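Amidohydrolase 3 domain-containing protein (PDB 3IGH) is of uncharacterised function but probably acts as a metal-dependent amidohydrolase, hydrolysing carbon-nitrogen bonds other than peptide bonds. Local coordinates at residues A[358-370]-A[400-414]. Residues are numbered along the deposited sequence; the frame is centred on the assembly and turned at random.
Sequences LSVQPHFIISDWW and DSPIEPADPWLTVDA. With SO4 (sulfate ion), chain E; SO4 (sulfate ion), chain J.
E404 OE1 accepts two hydrogen bonds: H363 ND1 donates from 2.7 Å, almost straight and in the plane of its ring, on the anti side of the carboxylate, while S367 OG, in one of its two conformers, donates at 2.6 Å to the syn lone pair. The glutamate chain, turned back about CB-CG (chi2 -67°), brings OE2 over one face of the F364 ring, 3.4 Å from F364 CD1; the edge of that ring meets D400 OD2. A water bridges OE2 to D368 OD1. With an alanine at E404, H363 ND1 and, in the conformer described, S367 OG would probably lose their common acceptor, and the imidazole would be freer to turn. In this amidohydrolase of the TIM-barrel clan, the turn and short helix following strand 357-360 meet the loop 400-407 and the first turns of helix 408-417. The H363 ring has P405 CG over one face in a CH-pi contact, 4.0 Å from its centroid, and I366 CB over the opposite face. H363 NE2 donates to a sulfate, probably from the crystallisation liquor, with O4 at 2.9 Å. A water accepts from the backbone N of H363 and donates to T411 OG1. A414 CB sits 3.4 Å from P362 O.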
loop_
_atom_site.group_PDB
_atom_site.type_symbol
_atom_site.label_atom_id
_atom_site.label_comp_id
_atom_site.label_asym_id
_atom_site.label_seq_id
_atom_site.Cartn_x
_atom_site.Cartn_y
_atom_site.Cartn_z
ATOM N N LEU A 358 15.093 19.954 4.202
ATOM C CA LEU A 358 14.655 20.727 5.367
ATOM C C LEU A 358 13.179 21.107 5.279
ATOM O O LEU A 358 12.731 21.654 4.277
ATOM C CB LEU A 358 15.500 22.001 5.537
ATOM C CG LEU A 358 17.036 21.928 5.597
ATOM C CD1 LEU A 358 17.639 23.327 5.596
ATOM C CD2 LEU A 358 17.517 21.156 6.820
ATOM N N SER A 359 12.434 20.824 6.346
ATOM C CA SER A 359 11.061 21.293 6.466
ATOM C C SER A 359 10.998 22.348 7.566
ATOM O O SER A 359 11.278 22.065 8.729
ATOM C CB SER A 359 10.127 20.123 6.773
ATOM O OG SER A 359 8.809 20.555 6.997
ATOM N N VAL A 360 10.644 23.572 7.187
ATOM C CA VAL A 360 10.640 24.686 8.132
ATOM C C VAL A 360 9.237 25.257 8.299
ATOM O O VAL A 360 8.365 25.034 7.458
ATOM C CB VAL A 360 11.622 25.817 7.709
ATOM C CG1 VAL A 360 13.071 25.319 7.725
ATOM C CG2 VAL A 360 11.258 26.410 6.354
ATOM N N GLN A 361 9.031 26.001 9.381
ATOM C CA GLN A 361 7.701 26.510 9.714
ATOM C C GLN A 361 7.741 28.027 9.930
ATOM O O GLN A 361 7.882 28.484 11.063
ATOM C CB GLN A 361 7.159 25.811 10.967
ATOM C CG GLN A 361 6.921 24.295 10.858
ATOM C CD GLN A 361 8.202 23.491 10.968
ATOM O OE1 GLN A 361 9.094 23.833 11.744
ATOM N NE2 GLN A 361 8.313 22.433 10.169
ATOM N N PRO A 362 7.663 28.810 8.838
ATOM C CA PRO A 362 7.793 30.279 8.926
ATOM C C PRO A 362 6.868 31.011 9.904
ATOM O O PRO A 362 7.279 32.022 10.464
ATOM C CB PRO A 362 7.565 30.739 7.482
ATOM C CG PRO A 362 8.041 29.562 6.661
ATOM C CD PRO A 362 7.550 28.363 7.436
ATOM N N HIS A 363 5.662 30.501 10.146
ATOM C CA HIS A 363 4.763 31.154 11.100
ATOM C C HIS A 363 5.250 31.143 12.560
ATOM O O HIS A 363 4.756 31.921 13.381
ATOM C CB HIS A 363 3.316 30.662 10.965
ATOM C CG HIS A 363 2.305 31.639 11.481
ATOM N ND1 HIS A 363 1.827 31.598 12.771
ATOM C CD2 HIS A 363 1.718 32.710 10.896
ATOM C CE1 HIS A 363 0.968 32.585 12.954
ATOM N NE2 HIS A 363 0.887 33.276 11.832
ATOM N N PHE A 364 6.235 30.291 12.876
ATOM C CA PHE A 364 6.908 30.329 14.186
ATOM C C PHE A 364 7.567 31.688 14.481
ATOM O O PHE A 364 7.682 32.064 15.638
ATOM C CB PHE A 364 7.966 29.221 14.320
ATOM C CG PHE A 364 7.414 27.870 14.746
ATOM C CD1 PHE A 364 6.493 27.184 13.963
ATOM C CD2 PHE A 364 7.843 27.278 15.933
ATOM C CE1 PHE A 364 6.005 25.918 14.357
ATOM C CE2 PHE A 364 7.356 26.031 16.333
ATOM C CZ PHE A 364 6.437 25.352 15.539
ATOM N N ILE A 365 8.020 32.397 13.444
ATOM C CA ILE A 365 8.507 33.783 13.583
ATOM C C ILE A 365 7.478 34.659 14.317
ATOM O O ILE A 365 7.828 35.428 15.219
ATOM C CB ILE A 365 8.829 34.412 12.201
ATOM C CG1 ILE A 365 10.060 33.743 11.579
ATOM C CG2 ILE A 365 9.045 35.937 12.297
ATOM C CD1 ILE A 365 10.192 34.004 10.107
ATOM N N ILE A 366 6.209 34.484 13.951
ATOM C CA ILE A 366 5.125 35.266 14.530
ATOM C C ILE A 366 4.755 34.821 15.940
ATOM O O ILE A 366 4.595 35.667 16.832
ATOM C CB ILE A 366 3.900 35.295 13.579
ATOM C CG1 ILE A 366 4.181 36.275 12.444
ATOM C CG2 ILE A 366 2.606 35.685 14.310
ATOM C CD1 ILE A 366 3.464 35.950 11.188
ATOM N N SER A 367 4.642 33.506 16.147
ATOM C CA SER A 367 4.189 32.960 17.424
ATOM C C SER A 367 5.251 33.029 18.517
ATOM O O SER A 367 4.934 33.293 19.682
ATOM C CB SER A 367 3.712 31.514 17.253
ATOM O OG SER A 367 2.511 31.463 16.506
ATOM N N ASP A 368 6.504 32.787 18.144
ATOM C CA ASP A 368 7.588 32.696 19.118
ATOM C C ASP A 368 8.193 34.072 19.413
ATOM O O ASP A 368 9.351 34.335 19.073
ATOM C CB ASP A 368 8.691 31.729 18.634
ATOM C CG ASP A 368 8.207 30.274 18.478
ATOM O OD1 ASP A 368 7.005 29.978 18.667
ATOM O OD2 ASP A 368 9.064 29.417 18.180
ATOM N N TRP A 369 7.417 34.929 20.079
ATOM C CA TRP A 369 7.851 36.300 20.380
ATOM C C TRP A 369 9.065 36.367 21.303
ATOM O O TRP A 369 9.825 37.336 21.258
ATOM C CB TRP A 369 6.697 37.136 20.943
ATOM C CG TRP A 369 6.014 36.546 22.169
ATOM C CD1 TRP A 369 4.870 35.794 22.192
ATOM C CD2 TRP A 369 6.447 36.660 23.533
ATOM N NE1 TRP A 369 4.559 35.446 23.493
ATOM C CE2 TRP A 369 5.504 35.977 24.332
ATOM C CE3 TRP A 369 7.525 37.302 24.159
ATOM C CZ2 TRP A 369 5.624 35.889 25.718
ATOM C CZ3 TRP A 369 7.641 37.217 25.538
ATOM C CH2 TRP A 369 6.699 36.513 26.301
ATOM N N TRP A 370 9.259 35.317 22.102
ATOM C CA TRP A 370 10.292 35.271 23.152
ATOM C C TRP A 370 11.652 34.777 22.658
ATOM O O TRP A 370 12.567 34.586 23.457
ATOM C CB TRP A 370 9.811 34.366 24.299
ATOM C CG TRP A 370 8.927 33.265 23.800
ATOM C CD1 TRP A 370 7.566 33.170 23.941
ATOM C CD2 TRP A 370 9.331 32.124 23.032
ATOM N NE1 TRP A 370 7.103 32.035 23.315
ATOM C CE2 TRP A 370 8.165 31.375 22.751
ATOM C CE3 TRP A 370 10.566 31.657 22.560
ATOM C CZ2 TRP A 370 8.200 30.190 22.020
ATOM C CZ3 TRP A 370 10.595 30.487 21.827
ATOM C CH2 TRP A 370 9.422 29.767 21.568
ATOM N N ASP A 400 3.223 22.870 11.045
ATOM C CA ASP A 400 3.176 22.044 12.254
ATOM C C ASP A 400 1.793 22.140 12.897
ATOM O O ASP A 400 1.655 22.073 14.116
ATOM C CB ASP A 400 4.297 22.425 13.251
ATOM C CG ASP A 400 4.534 21.363 14.310
ATOM O OD1 ASP A 400 4.210 20.177 14.068
ATOM O OD2 ASP A 400 5.036 21.722 15.396
ATOM N N SER A 401 0.767 22.304 12.064
ATOM C CA SER A 401 -0.607 22.401 12.534
ATOM C C SER A 401 -0.939 21.193 13.422
ATOM O O SER A 401 -0.566 20.056 13.093
ATOM C CB SER A 401 -1.556 22.480 11.335
ATOM O OG SER A 401 -2.899 22.413 11.751
ATOM N N PRO A 402 -1.628 21.427 14.554
ATOM C CA PRO A 402 -2.292 22.654 15.024
ATOM C C PRO A 402 -1.491 23.631 15.909
ATOM O O PRO A 402 -2.103 24.494 16.559
ATOM C CB PRO A 402 -3.464 22.093 15.823
ATOM C CG PRO A 402 -2.893 20.843 16.459
ATOM C CD PRO A 402 -1.824 20.319 15.500
ATOM N N ILE A 403 -0.161 23.507 15.942
ATOM C CA ILE A 403 0.679 24.414 16.732
ATOM C C ILE A 403 0.603 25.833 16.152
ATOM O O ILE A 403 0.522 26.817 16.891
ATOM C CB ILE A 403 2.159 23.909 16.836
ATOM C CG1 ILE A 403 2.221 22.481 17.400
ATOM C CG2 ILE A 403 3.033 24.860 17.664
ATOM C CD1 ILE A 403 1.545 22.284 18.748
ATOM N N GLU A 404 0.613 25.928 14.826
ATOM C CA GLU A 404 0.371 27.192 14.136
ATOM C C GLU A 404 -0.934 27.059 13.365
ATOM O O GLU A 404 -1.375 25.925 13.123
ATOM C CB GLU A 404 1.499 27.514 13.151
ATOM C CG GLU A 404 2.878 27.552 13.777
ATOM C CD GLU A 404 3.067 28.688 14.757
ATOM O OE1 GLU A 404 2.426 29.745 14.584
ATOM O OE2 GLU A 404 3.870 28.515 15.697
ATOM N N PRO A 405 -1.559 28.198 12.975
ATOM C CA PRO A 405 -2.701 28.133 12.061
ATOM C C PRO A 405 -2.359 27.420 10.750
ATOM O O PRO A 405 -1.237 27.529 10.260
ATOM C CB PRO A 405 -3.038 29.609 11.799
ATOM C CG PRO A 405 -1.859 30.380 12.279
ATOM C CD PRO A 405 -1.300 29.586 13.403
ATOM N N ALA A 406 -3.319 26.685 10.206
ATOM C CA ALA A 406 -3.081 25.899 8.985
ATOM C C ALA A 406 -3.122 26.733 7.707
ATOM O O ALA A 406 -2.615 26.293 6.682
ATOM C CB ALA A 406 -4.072 24.737 8.895
ATOM N N ASP A 407 -3.714 27.930 7.771
ATOM C CA ASP A 407 -3.900 28.791 6.585
ATOM C C ASP A 407 -2.564 29.084 5.919
ATOM O O ASP A 407 -1.706 29.735 6.520
ATOM C CB ASP A 407 -4.586 30.106 6.989
ATOM C CG ASP A 407 -4.913 31.011 5.802
ATOM O OD1 ASP A 407 -5.501 32.074 6.060
ATOM O OD2 ASP A 407 -4.604 30.689 4.632
ATOM N N PRO A 408 -2.367 28.565 4.687
ATOM C CA PRO A 408 -1.061 28.680 4.059
ATOM C C PRO A 408 -0.653 30.118 3.762
ATOM O O PRO A 408 0.535 30.421 3.772
ATOM C CB PRO A 408 -1.203 27.855 2.770
ATOM C CG PRO A 408 -2.650 27.727 2.540
ATOM C CD PRO A 408 -3.311 27.784 3.866
ATOM N N TRP A 409 -1.626 30.998 3.534
ATOM C CA TRP A 409 -1.318 32.382 3.228
ATOM C C TRP A 409 -0.708 33.126 4.409
ATOM O O TRP A 409 0.128 34.007 4.212
ATOM C CB TRP A 409 -2.547 33.108 2.661
ATOM C CG TRP A 409 -2.904 32.582 1.307
ATOM C CD1 TRP A 409 -4.004 31.852 0.980
ATOM C CD2 TRP A 409 -2.126 32.699 0.103
ATOM N NE1 TRP A 409 -3.978 31.531 -0.354
ATOM C CE2 TRP A 409 -2.835 32.031 -0.915
ATOM C CE3 TRP A 409 -0.901 33.304 -0.211
ATOM C CZ2 TRP A 409 -2.368 31.952 -2.232
ATOM C CZ3 TRP A 409 -0.439 33.234 -1.518
ATOM C CH2 TRP A 409 -1.174 32.558 -2.513
ATOM N N LEU A 410 -1.099 32.744 5.626
ATOM C CA LEU A 410 -0.467 33.274 6.839
ATOM C C LEU A 410 1.002 32.859 6.957
ATOM O O LEU A 410 1.824 33.622 7.455
ATOM C CB LEU A 410 -1.241 32.863 8.096
ATOM C CG LEU A 410 -2.686 33.344 8.255
ATOM C CD1 LEU A 410 -3.252 32.868 9.589
ATOM C CD2 LEU A 410 -2.782 34.871 8.135
ATOM N N THR A 411 1.328 31.659 6.474
ATOM C CA THR A 411 2.702 31.166 6.508
ATOM C C THR A 411 3.534 31.772 5.382
ATOM O O THR A 411 4.713 32.083 5.581
ATOM C CB THR A 411 2.732 29.604 6.538
ATOM O OG1 THR A 411 2.404 29.166 7.865
ATOM C CG2 THR A 411 4.096 29.033 6.139
ATOM N N VAL A 412 2.912 31.964 4.214
ATOM C CA VAL A 412 3.547 32.695 3.112
ATOM C C VAL A 412 3.915 34.110 3.577
ATOM O O VAL A 412 5.047 34.560 3.388
ATOM C CB VAL A 412 2.646 32.757 1.849
ATOM C CG1 VAL A 412 3.236 33.705 0.778
ATOM C CG2 VAL A 412 2.466 31.359 1.251
ATOM N N ASP A 413 2.968 34.780 4.230
ATOM C CA ASP A 413 3.202 36.136 4.723
ATOM C C ASP A 413 4.370 36.204 5.710
ATOM O O ASP A 413 5.187 37.128 5.653
ATOM C CB ASP A 413 1.944 36.706 5.359
ATOM C CG ASP A 413 2.011 38.224 5.501
ATOM O OD1 ASP A 413 2.331 38.905 4.508
ATOM O OD2 ASP A 413 1.749 38.737 6.601
ATOM N N ALA A 414 4.446 35.204 6.590
ATOM C CA ALA A 414 5.514 35.090 7.576
ATOM C C ALA A 414 6.888 34.966 6.929
ATOM O O ALA A 414 7.841 35.592 7.376
ATOM C CB ALA A 414 5.241 33.916 8.501
HETATM S S SO4 E . -1.089 36.325 11.818
HETATM O O1 SO4 E . -2.449 36.700 11.447
HETATM O O2 SO4 E . -0.281 37.528 12.007
HETATM O O3 SO4 E . -1.118 35.532 13.042
HETATM O O4 SO4 E . -0.492 35.532 10.749
HETATM S S SO4 J . -6.542 26.648 12.535
HETATM O O1 SO4 J . -8.000 26.672 12.509
HETATM O O2 SO4 J . -6.050 27.968 12.910
HETATM O O3 SO4 J . -6.079 25.664 13.510
HETATM O O4 SO4 J . -6.049 26.302 11.208
HETATM O O HOH W 1 4.373 28.033 9.426
HETATM O O HOH W 2 0.253 29.765 17.131
HETATM O O HOH W 3 5.107 27.894 18.539
#